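Local coordinates for protein O-methyltransferase, SAM-dependent (Legionella pneumophila subsp. pneumophila, PDB 3R3H) that probably transfers a methyl group from S-adenosylmethionine to a hydroxyl oxygen of its substrate, at residues Met54-Thr59 / Leu80-Asp85; Leu155-Val160 / Asp200-Val205. One frame throughout, in Å; residues are numbered along the deposited sequence.

Contact 1 (Met54-Thr59 / Leu80-Asp85); sequences MLIRLT and LALPDD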
loop_
_atom_site.group_PDB
_atom_site.type_symbol
_atom_site.label_atom_id
_atom_site.label_comp_id
_atom_site.label_asym_id
_atom_site.label_seq_id
_atom_site.Cartn_x
_atom_site.Cartn_y
_atom_site.Cartn_z
ATOM N N MET A 54 2.631 4.586 -7.339
ATOM C CA MET A 54 1.717 3.512 -7.678
ATOM C C MET A 54 0.319 4.067 -7.356
ATOM O O MET A 54 -0.597 4.008 -8.185
ATOM C CB MET A 54 2.029 2.294 -6.806
ATOM C CG MET A 54 1.085 1.120 -6.966
ATOM S SD MET A 54 1.645 -0.087 -8.136
ATOM C CE MET A 54 0.945 0.574 -9.610
ATOM N N LEU A 55 0.184 4.637 -6.160
ATOM C CA LEU A 55 -1.078 5.192 -5.695
ATOM C C LEU A 55 -1.668 6.224 -6.651
ATOM O O LEU A 55 -2.889 6.253 -6.881
ATOM C CB LEU A 55 -0.885 5.812 -4.312
ATOM C CG LEU A 55 -0.432 4.823 -3.232
ATOM C CD1 LEU A 55 -0.043 5.576 -1.975
ATOM C CD2 LEU A 55 -1.536 3.827 -2.939
ATOM N N ILE A 56 -0.801 7.069 -7.198
ATOM C CA ILE A 56 -1.221 8.102 -8.127
ATOM C C ILE A 56 -1.762 7.490 -9.417
ATOM O O ILE A 56 -2.744 7.986 -9.986
ATOM C CB ILE A 56 -0.033 9.062 -8.405
ATOM C CG1 ILE A 56 0.170 9.929 -7.161
ATOM C CG2 ILE A 56 -0.266 9.894 -9.671
ATOM C CD1 ILE A 56 1.282 10.901 -7.234
ATOM N N ARG A 57 -1.134 6.412 -9.872
ATOM C CA ARG A 57 -1.576 5.744 -11.089
ATOM C C ARG A 57 -2.938 5.100 -10.804
ATOM O O ARG A 57 -3.881 5.239 -11.592
ATOM C CB ARG A 57 -0.566 4.669 -11.501
ATOM C CG ARG A 57 0.858 5.164 -11.723
ATOM C CD ARG A 57 1.840 4.011 -11.564
ATOM N NE ARG A 57 3.244 4.428 -11.601
ATOM C CZ ARG A 57 4.251 3.718 -11.075
ATOM N NH1 ARG A 57 4.017 2.553 -10.462
ATOM N NH2 ARG A 57 5.503 4.163 -11.169
ATOM N N LEU A 58 -3.035 4.405 -9.667
ATOM C CA LEU A 58 -4.273 3.740 -9.261
ATOM C C LEU A 58 -5.398 4.742 -8.990
ATOM O O LEU A 58 -6.579 4.421 -9.131
ATOM C CB LEU A 58 -4.025 2.868 -8.027
ATOM C CG LEU A 58 -3.447 1.456 -8.230
ATOM C CD1 LEU A 58 -2.325 1.457 -9.252
ATOM C CD2 LEU A 58 -2.947 0.935 -6.912
ATOM N N THR A 59 -5.024 5.953 -8.606
ATOM C CA THR A 59 -5.994 7.010 -8.362
ATOM C C THR A 59 -6.400 7.624 -9.704
ATOM O O THR A 59 -7.516 8.129 -9.862
ATOM C CB THR A 59 -5.381 8.132 -7.471
ATOM O OG1 THR A 59 -5.104 7.615 -6.165
ATOM C CG2 THR A 59 -6.327 9.308 -7.345
ATOM N N LEU A 80 6.306 12.804 -11.594
ATOM C CA LEU A 80 6.864 11.839 -12.544
ATOM C C LEU A 80 5.851 10.750 -12.835
ATOM O O LEU A 80 5.861 10.156 -13.909
ATOM C CB LEU A 80 8.129 11.194 -11.984
ATOM C CG LEU A 80 9.413 12.012 -12.064
ATOM C CD1 LEU A 80 10.514 11.273 -11.321
ATOM C CD2 LEU A 80 9.810 12.214 -13.523
ATOM N N ALA A 81 4.980 10.487 -11.865
ATOM C CA ALA A 81 3.960 9.462 -12.004
ATOM C C ALA A 81 2.656 10.093 -12.473
ATOM O O ALA A 81 1.631 9.428 -12.575
ATOM C CB ALA A 81 3.764 8.754 -10.676
ATOM N N LEU A 82 2.707 11.385 -12.764
ATOM C CA LEU A 82 1.539 12.123 -13.227
ATOM C C LEU A 82 1.566 12.344 -14.733
ATOM O O LEU A 82 2.636 12.423 -15.349
ATOM C CB LEU A 82 1.459 13.493 -12.536
ATOM C CG LEU A 82 0.858 13.664 -11.139
ATOM C CD1 LEU A 82 0.914 15.120 -10.717
ATOM C CD2 LEU A 82 -0.580 13.198 -11.166
ATOM N N PRO A 83 0.378 12.448 -15.350
ATOM C CA PRO A 83 0.316 12.673 -16.797
ATOM C C PRO A 83 0.629 14.145 -17.136
ATOM O O PRO A 83 0.491 15.029 -16.286
ATOM C CB PRO A 83 -1.116 12.260 -17.144
ATOM C CG PRO A 83 -1.877 12.613 -15.907
ATOM C CD PRO A 83 -0.962 12.151 -14.801
ATOM N N ASP A 84 1.064 14.390 -18.372
ATOM C CA ASP A 84 1.417 15.729 -18.860
ATOM C C ASP A 84 0.504 16.870 -18.385
ATOM O O ASP A 84 0.988 17.946 -18.033
ATOM C CB ASP A 84 1.444 15.729 -20.395
ATOM C CG ASP A 84 2.059 14.456 -20.984
ATOM O OD1 ASP A 84 1.548 13.342 -20.687
ATOM O OD2 ASP A 84 3.041 14.575 -21.759
ATOM N N ASP A 85 -0.809 16.633 -18.400
ATOM C CA ASP A 85 -1.817 17.623 -17.984
ATOM C C ASP A 85 -2.024 17.703 -16.466
ATOM O O ASP A 85 -2.731 18.589 -15.971
ATOM C CB ASP A 85 -3.154 17.324 -18.679
ATOM C CG ASP A 85 -3.671 15.910 -18.393
ATOM O OD1 ASP A 85 -2.861 14.951 -18.399
ATOM O OD2 ASP A 85 -4.894 15.757 -18.170
#

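Contact 2 (Leu155-Val160 / Asp200-Val205); sequences LALKLV and DSRVFV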
loop_
_atom_site.group_PDB
_atom_site.type_symbol
_atom_site.label_atom_id
_atom_site.label_comp_id
_atom_site.label_asym_id
_atom_site.label_seq_id
_atom_site.Cartn_x
_atom_site.Cartn_y
_atom_site.Cartn_z
ATOM N N LEU A 155 -9.288 19.339 6.967
ATOM C CA LEU A 155 -9.120 20.126 5.753
ATOM C C LEU A 155 -8.978 19.198 4.539
ATOM O O LEU A 155 -9.653 19.376 3.524
ATOM C CB LEU A 155 -7.873 20.992 5.901
ATOM C CG LEU A 155 -7.914 22.523 5.836
ATOM C CD1 LEU A 155 -9.303 23.065 6.109
ATOM C CD2 LEU A 155 -6.907 23.070 6.852
ATOM N N ALA A 156 -8.101 18.205 4.664
ATOM C CA ALA A 156 -7.854 17.235 3.605
ATOM C C ALA A 156 -9.139 16.527 3.202
ATOM O O ALA A 156 -9.322 16.160 2.035
ATOM C CB ALA A 156 -6.817 16.207 4.065
ATOM N N LEU A 157 -10.022 16.318 4.175
ATOM C CA LEU A 157 -11.297 15.660 3.914
ATOM C C LEU A 157 -12.188 16.536 3.038
ATOM O O LEU A 157 -13.038 16.031 2.304
ATOM C CB LEU A 157 -12.017 15.341 5.229
ATOM C CG LEU A 157 -11.407 14.229 6.089
ATOM C CD1 LEU A 157 -12.126 14.168 7.413
ATOM C CD2 LEU A 157 -11.486 12.899 5.366
ATOM N N LYS A 158 -11.993 17.846 3.116
ATOM C CA LYS A 158 -12.777 18.762 2.305
ATOM C C LYS A 158 -12.112 18.908 0.935
ATOM O O LYS A 158 -12.799 19.017 -0.079
ATOM C CB LYS A 158 -12.871 20.125 2.995
ATOM C CG LYS A 158 -13.135 20.032 4.490
ATOM C CD LYS A 158 -14.183 21.044 4.955
ATOM C CE LYS A 158 -13.599 22.415 5.259
ATOM N NZ LYS A 158 -12.814 22.445 6.533
ATOM N N LEU A 159 -10.778 18.871 0.922
ATOM C CA LEU A 159 -9.989 19.030 -0.296
ATOM C C LEU A 159 -9.884 17.815 -1.205
ATOM O O LEU A 159 -9.505 17.938 -2.373
ATOM C CB LEU A 159 -8.574 19.491 0.053
ATOM C CG LEU A 159 -8.373 20.948 0.483
ATOM C CD1 LEU A 159 -6.918 21.190 0.794
ATOM C CD2 LEU A 159 -8.839 21.891 -0.621
ATOM N N VAL A 160 -10.224 16.644 -0.692
ATOM C CA VAL A 160 -10.106 15.439 -1.499
ATOM C C VAL A 160 -11.301 15.091 -2.392
ATOM O O VAL A 160 -12.448 15.470 -2.134
ATOM C CB VAL A 160 -9.788 14.220 -0.595
ATOM C CG1 VAL A 160 -11.063 13.663 -0.017
ATOM C CG2 VAL A 160 -9.031 13.153 -1.370
ATOM N N ASP A 200 -13.879 7.321 13.287
ATOM C CA ASP A 200 -14.446 8.048 12.157
ATOM C C ASP A 200 -15.256 7.113 11.269
ATOM O O ASP A 200 -14.737 6.109 10.779
ATOM C CB ASP A 200 -13.347 8.694 11.326
ATOM C CG ASP A 200 -13.883 9.770 10.402
ATOM O OD1 ASP A 200 -14.962 9.579 9.794
ATOM O OD2 ASP A 200 -13.218 10.818 10.283
ATOM N N SER A 201 -16.522 7.451 11.053
ATOM C CA SER A 201 -17.399 6.622 10.234
ATOM C C SER A 201 -17.439 7.069 8.777
ATOM O O SER A 201 -17.964 6.356 7.928
ATOM C CB SER A 201 -18.821 6.631 10.813
ATOM O OG SER A 201 -19.394 7.932 10.795
ATOM N N ARG A 202 -16.864 8.239 8.506
ATOM C CA ARG A 202 -16.825 8.870 7.175
ATOM C C ARG A 202 -15.904 8.317 6.084
ATOM O O ARG A 202 -16.036 8.685 4.918
ATOM C CB ARG A 202 -16.450 10.337 7.329
ATOM C CG ARG A 202 -17.368 11.150 8.196
ATOM C CD ARG A 202 -16.831 12.560 8.325
ATOM N NE ARG A 202 -15.563 12.573 9.048
ATOM C CZ ARG A 202 -14.937 13.680 9.442
ATOM N NH1 ARG A 202 -15.458 14.870 9.177
ATOM N NH2 ARG A 202 -13.798 13.597 10.122
ATOM N N VAL A 203 -14.977 7.441 6.444
ATOM C CA VAL A 203 -14.025 6.964 5.459
ATOM C C VAL A 203 -13.590 5.510 5.568
ATOM O O VAL A 203 -13.745 4.891 6.612
ATOM C CB VAL A 203 -12.745 7.841 5.538
ATOM C CG1 VAL A 203 -13.068 9.289 5.162
ATOM C CG2 VAL A 203 -12.172 7.792 6.961
ATOM N N PHE A 204 -13.047 4.977 4.470
ATOM C CA PHE A 204 -12.502 3.622 4.446
ATOM C C PHE A 204 -11.104 3.867 5.002
ATOM O O PHE A 204 -10.567 4.963 4.878
ATOM C CB PHE A 204 -12.409 3.075 3.026
ATOM C CG PHE A 204 -13.743 2.937 2.333
ATOM C CD1 PHE A 204 -14.745 2.117 2.858
ATOM C CD2 PHE A 204 -13.991 3.611 1.137
ATOM C CE1 PHE A 204 -15.970 1.974 2.196
ATOM C CE2 PHE A 204 -15.214 3.472 0.471
ATOM C CZ PHE A 204 -16.202 2.655 0.999
ATOM N N VAL A 205 -10.494 2.857 5.593
ATOM C CA VAL A 205 -9.198 3.055 6.218
ATOM C C VAL A 205 -8.296 1.817 6.233
ATOM O O VAL A 205 -8.776 0.691 6.300
ATOM C CB VAL A 205 -9.437 3.542 7.677
ATOM C CG1 VAL A 205 -8.264 3.187 8.572
ATOM C CG2 VAL A 205 -9.697 5.036 7.686
#

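Contact 1 (Met54-Thr59 / Leu80-Asp85)
Ile56 and Leu82 make the tight end of this contact: the gamma-methyl CG2 of Ile56 lies 3.6 Å from CD2 of Leu82, and the two side chains cross at about a right angle. The same methyl also rests against the backbone of the loop, with Ile56 CG2 3.5 Å from Ala81 O, and stands at a looser 4.3 Å from Ala81 CB. One branch of the isoleucine thus serves both loop residues. It can do so because CG2 is anti to the backbone N of Ile56 (chi1 of -73°, measured to CG1), which carries it off the helix toward the loop, while the longer CG1 arm lies beside that N. Leu82 reaches Ile56 with CD2, its CG lying beside its own backbone N. Behind this buried patch Ile56 also packs on Phe139, which ties the patch to the central strand 137-143. In the Rossmann-like fold of class I methyltransferases, helix 46-59 leads into the first strand of the sheet, 63-68, and the loop at 80-85 leads from helix 73-80 into the neighbouring parallel strand, 87-92; helix 46-59 meets this loop just before strand 87-92. On the partly exposed side, next to the second subunit, the fit slackens. Arg57 runs past Ala81 without a hydrogen bond to the loop: its NE is 4.5 Å from Ala81 CB, which meets the guanidinium obliquely, and its CG comes no nearer than 4.4 Å to Ala81 O. One face of the guanidinium looks onto Met54 N, and CE of Met54 lies at its edge, in plane; Phe204 of the second subunit makes a cation-pi contact with it.

Contact 2 (Leu155-Val160 / Asp200-Val205)
A leucine methyl lies over the guanidinium of an arginine that is already engaged by a carboxylate: Leu157 CD1 sits above one face of the Arg202 group, displaced toward its rim on the NH2 side. Leu157 crosses the arginine at about a right angle, and no hydrogen bond joins the two segments. What holds the guanidinium for this apolar cover is Asp200, lying in plane at its edge. Arg202 grips the carboxylate side-on, with NH2 2.8 Å from Asp200 OD2 and NE 3.1 Å from Asp200 OD1; the NH2 bond is fairly straight, at 157°. A bend at chi3 (-66°) folds the arginine chain back so that NE and NH2 face the acid two residues earlier. Asp200 OD1 also accepts from the backbone N of Arg202 at 2.7 Å, closing an Asx turn just ahead of strand 203-208. Both carboxylate oxygens therefore have several donors, OD2 taking part in a further hydrogen bond with Tyr153 OH, while Arg202 NH2 forms a second salt bridge, to Glu154. The other branch of Leu157 works differently: CD2 leans on Val203 CG1 at 3.9 Å, an ordinary apolar contact on the buried side. Helix 149-159 is thereby joined to strand 203-208, an outermost strand of the sheet within this chain. Around this junction Leu155 and Leu159 pack on helix 121-132, Ala156 on strand 137-143 and Val160 on strand 214-219, while Phe204 touches Met54 of the second subunit.

In the fold
Both contacts are partly buried and join a helix to a chain segment at one end of a sheet strand, but they share no element, and their centres lie about 21 Å apart. Contact 1 holds helix 46-59 against the loop leading into strand 87-92, in the parallel part of the sheet; contact 2 joins helix 149-159 to 203-208, the outermost strand within this chain, next to antiparallel strand 214-219. Neither has a hydrogen bond between its segments. Contact 1 relies on aliphatic packing, whereas contact 2 adds a local ion pair at its exposed side. Both border the second subunit, so the dimer interface runs past each of them.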